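PDB 5UR2: bifunctional protein PutA from Bdellovibrio bacteriovorus, which probably oxidises L-proline to L-glutamate in two steps, using an FAD-dependent proline dehydrogenase and an NAD-dependent glutamate-semialdehyde dehydrogenase. Local coordinates for residues Tyr324-Glu329 and Leu451-Ser455. Sequence-based numbering, arbitrary orientation.
Sequences YTNKAE and LTPTS. With P5F (N-propargylglycine-modified flavin adenine dinucleotide), chain F.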
loop_
_atom_site.group_PDB
_atom_site.type_symbol
_atom_site.label_atom_id
_atom_site.label_comp_id
_atom_site.label_asym_id
_atom_site.label_seq_id
_atom_site.Cartn_x
_atom_site.Cartn_y
_atom_site.Cartn_z
ATOM N N TYR B 324 12.849 -8.839 -35.876
ATOM C CA TYR B 324 14.030 -8.128 -35.411
ATOM C C TYR B 324 13.591 -6.809 -34.813
ATOM O O TYR B 324 12.586 -6.230 -35.231
ATOM C CB TYR B 324 15.017 -7.845 -36.554
ATOM C CG TYR B 324 15.519 -9.058 -37.266
ATOM C CD1 TYR B 324 16.440 -9.913 -36.662
ATOM C CD2 TYR B 324 15.066 -9.365 -38.547
ATOM C CE1 TYR B 324 16.922 -11.044 -37.337
ATOM C CE2 TYR B 324 15.517 -10.493 -39.217
ATOM C CZ TYR B 324 16.440 -11.325 -38.611
ATOM O OH TYR B 324 16.887 -12.422 -39.291
ATOM N N THR B 325 14.350 -6.321 -33.834
ATOM C CA THR B 325 14.028 -5.024 -33.258
ATOM C C THR B 325 15.125 -3.993 -33.508
ATOM O O THR B 325 15.023 -2.864 -33.026
ATOM C CB THR B 325 13.706 -5.162 -31.765
ATOM O OG1 THR B 325 14.758 -5.859 -31.104
ATOM C CG2 THR B 325 12.393 -5.947 -31.588
ATOM N N ASN B 326 16.145 -4.336 -34.284
ATOM C CA ASN B 326 17.101 -3.384 -34.835
ATOM C C ASN B 326 16.828 -3.295 -36.333
ATOM O O ASN B 326 16.881 -4.313 -37.036
ATOM C CB ASN B 326 18.527 -3.852 -34.526
ATOM C CG ASN B 326 19.611 -3.083 -35.293
ATOM O OD1 ASN B 326 19.359 -2.081 -35.950
ATOM N ND2 ASN B 326 20.844 -3.559 -35.169
ATOM N N LYS B 327 16.528 -2.091 -36.824
ATOM C CA LYS B 327 16.049 -1.998 -38.201
ATOM C C LYS B 327 17.121 -2.438 -39.203
ATOM O O LYS B 327 16.794 -2.959 -40.276
ATOM C CB LYS B 327 15.564 -0.577 -38.499
ATOM C CG LYS B 327 14.713 -0.491 -39.781
ATOM C CD LYS B 327 15.530 0.096 -40.957
ATOM C CE LYS B 327 14.710 0.119 -42.255
ATOM N NZ LYS B 327 15.525 0.637 -43.408
ATOM N N ALA B 328 18.398 -2.232 -38.874
ATOM C CA ALA B 328 19.475 -2.712 -39.729
ATOM C C ALA B 328 19.488 -4.238 -39.834
ATOM O O ALA B 328 19.930 -4.772 -40.860
ATOM C CB ALA B 328 20.827 -2.181 -39.229
ATOM N N GLU B 329 19.026 -4.956 -38.798
ATOM C CA GLU B 329 18.877 -6.411 -38.925
ATOM C C GLU B 329 17.907 -6.770 -40.042
ATOM O O GLU B 329 18.153 -7.709 -40.803
ATOM C CB GLU B 329 18.380 -7.054 -37.629
ATOM C CG GLU B 329 19.394 -7.210 -36.529
ATOM C CD GLU B 329 18.815 -7.913 -35.304
ATOM O OE1 GLU B 329 17.840 -7.402 -34.702
ATOM O OE2 GLU B 329 19.325 -9.002 -34.964
ATOM N N LEU B 451 26.820 -4.706 -37.397
ATOM C CA LEU B 451 25.468 -5.126 -37.037
ATOM C C LEU B 451 25.487 -5.935 -35.744
ATOM O O LEU B 451 26.098 -7.008 -35.673
ATOM C CB LEU B 451 24.843 -5.950 -38.156
ATOM C CG LEU B 451 23.431 -6.458 -37.854
ATOM C CD1 LEU B 451 22.432 -5.284 -37.613
ATOM C CD2 LEU B 451 22.966 -7.391 -38.956
ATOM N N THR B 452 24.776 -5.430 -34.741
ATOM C CA THR B 452 24.615 -6.092 -33.459
ATOM C C THR B 452 23.279 -6.817 -33.417
ATOM O O THR B 452 22.236 -6.189 -33.644
ATOM C CB THR B 452 24.698 -5.064 -32.339
ATOM O OG1 THR B 452 23.751 -4.011 -32.594
ATOM C CG2 THR B 452 26.112 -4.459 -32.281
ATOM N N PRO B 453 23.251 -8.115 -33.167
ATOM C CA PRO B 453 21.975 -8.836 -33.144
ATOM C C PRO B 453 21.114 -8.428 -31.959
ATOM O O PRO B 453 21.593 -7.928 -30.941
ATOM C CB PRO B 453 22.385 -10.308 -33.025
ATOM C CG PRO B 453 23.883 -10.318 -32.807
ATOM C CD PRO B 453 24.368 -8.918 -32.650
ATOM N N THR B 454 19.815 -8.644 -32.111
ATOM C CA THR B 454 18.882 -8.523 -31.003
ATOM C C THR B 454 18.400 -9.909 -30.603
ATOM O O THR B 454 18.478 -10.869 -31.376
ATOM C CB THR B 454 17.670 -7.639 -31.354
ATOM O OG1 THR B 454 16.946 -8.214 -32.457
ATOM C CG2 THR B 454 18.099 -6.190 -31.667
ATOM N N SER B 455 17.918 -9.993 -29.443
ATOM C CA SER B 455 17.369 -11.239 -28.939
ATOM C C SER B 455 15.852 -11.213 -29.050
ATOM O O SER B 455 15.240 -10.166 -28.835
ATOM C CB SER B 455 17.748 -11.453 -27.468
ATOM O OG SER B 455 16.952 -12.484 -26.879
HETATM P PA P5F F . 12.530 0.773 -45.290
HETATM O O1A P5F F . 13.952 0.519 -45.893
HETATM O O2A P5F F . 12.307 2.027 -44.602
HETATM O O5B P5F F . 12.105 -0.203 -44.226
HETATM C C5B P5F F . 11.061 0.006 -43.283
HETATM C C4B P5F F . 10.724 -1.342 -42.628
HETATM O O4B P5F F . 11.699 -1.785 -41.714
HETATM C C3B P5F F . 9.440 -1.417 -41.854
HETATM O O3B P5F F . 8.334 -1.527 -42.666
HETATM C C2B P5F F . 9.643 -2.614 -41.014
HETATM O O2B P5F F . 9.373 -3.748 -41.763
HETATM C C1B P5F F . 11.099 -2.563 -40.716
HETATM N N9A P5F F . 11.425 -1.973 -39.443
HETATM C C8A P5F F . 11.103 -0.703 -38.982
HETATM N N7A P5F F . 11.620 -0.551 -37.756
HETATM C C5A P5F F . 12.308 -1.705 -37.379
HETATM C C6A P5F F . 13.004 -2.116 -36.244
HETATM N N6A P5F F . 13.153 -1.237 -35.118
HETATM N N1A P5F F . 13.550 -3.346 -36.184
HETATM C C2A P5F F . 13.441 -4.206 -37.219
HETATM N N3A P5F F . 12.741 -3.844 -38.332
HETATM C C4A P5F F . 12.181 -2.633 -38.449
HETATM N N1 P5F F . 4.235 -6.106 -45.897
HETATM C C2 P5F F . 3.789 -7.352 -45.320
HETATM O O2 P5F F . 4.156 -7.636 -44.024
HETATM N N3 P5F F . 2.994 -8.274 -46.075
HETATM C C4 P5F F . 2.604 -8.011 -47.411
HETATM O O4 P5F F . 1.826 -8.957 -48.091
HETATM C C4X P5F F . 3.066 -6.693 -48.019
HETATM N N5 P5F F . 2.612 -6.257 -49.338
HETATM C C5X P5F F . 3.439 -5.226 -49.997
HETATM C C6 P5F F . 3.426 -5.102 -51.487
HETATM C C7 P5F F . 4.284 -4.173 -52.127
HETATM C C7M P5F F . 4.262 -4.058 -53.635
HETATM C C8 P5F F . 5.165 -3.353 -51.358
HETATM C C8M P5F F . 6.093 -2.357 -52.005
HETATM C C9 P5F F . 5.185 -3.466 -49.948
HETATM C C9A P5F F . 4.284 -4.438 -49.267
HETATM N N10 P5F F . 4.324 -4.568 -47.809
HETATM C C10 P5F F . 3.845 -5.807 -47.261
HETATM C "C1'" P5F F . 4.995 -3.579 -46.930
HETATM C "C2'" P5F F . 6.502 -3.815 -46.825
HETATM O "O2'" P5F F . 6.714 -4.985 -46.130
HETATM C "C3'" P5F F . 7.288 -2.683 -46.159
HETATM O "O3'" P5F F . 6.845 -2.549 -44.860
HETATM C "C4'" P5F F . 7.159 -1.325 -46.833
HETATM O "O4'" P5F F . 6.927 -1.558 -48.180
HETATM C "C5'" P5F F . 8.320 -0.346 -46.574
HETATM O "O5'" P5F F . 9.595 -0.956 -46.575
HETATM P P P5F F . 10.935 -0.333 -47.243
HETATM O O1P P5F F . 12.035 -1.336 -47.762
HETATM O O2P P5F F . 10.292 0.656 -48.286
HETATM O O3P P5F F . 11.346 0.855 -46.186
HETATM C C21 P5F F . 0.119 -5.919 -48.619
HETATM C C22 P5F F . 1.367 -6.150 -49.081
HETATM C C23 P5F F . -0.724 -7.042 -47.993
#
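Residues 451-455 run as an extended loop segment past the first turn of helix 327-343, with Thr454 CA 6.4 Å from Thr325 CA and Leu451 CA 7.0 Å from Glu329 CA. The helix belongs to the proline dehydrogenase TIM barrel, and its start illustrates how a capped N-terminus can serve two partners, a dinucleotide and a crossing loop. Asn326 is the N-cap: its OD1 accepts from Ala328 N, which lies above the carbonyl plane. Because Asn326 carries CG anti to its own backbone N (chi1 168°), its amide also points ND2 at Thr452 O, in a weak bond of 3.3 Å.

Glu329 grips the loop with both carboxylate oxygens. OE1 receives the hydroxyl OG1 of Thr454 on its syn lone pair, while OE2 takes Thr454 N at 2.9 Å from above the carboxylate plane. Arg277 NH2 hydrogen-bonds Thr454 OG1 as well, so this hydroxyl has a partner besides the carboxylate. Leu451 brings CD1 to 3.8 Å from Ala328 CB, and its side chain crosses that of Glu329 at about a right angle.

The other side of the turn faces the adenine and pyrophosphate of the modified flavin adenine dinucleotide. Thr325 O accepts weakly from adenine N6A, and Lys327, its chain bent at chi2 (-103°), lays CB and CG against the adenine before NZ donates a hydrogen bond to the phosphate oxygen O1A of P5F at 2.9 Å.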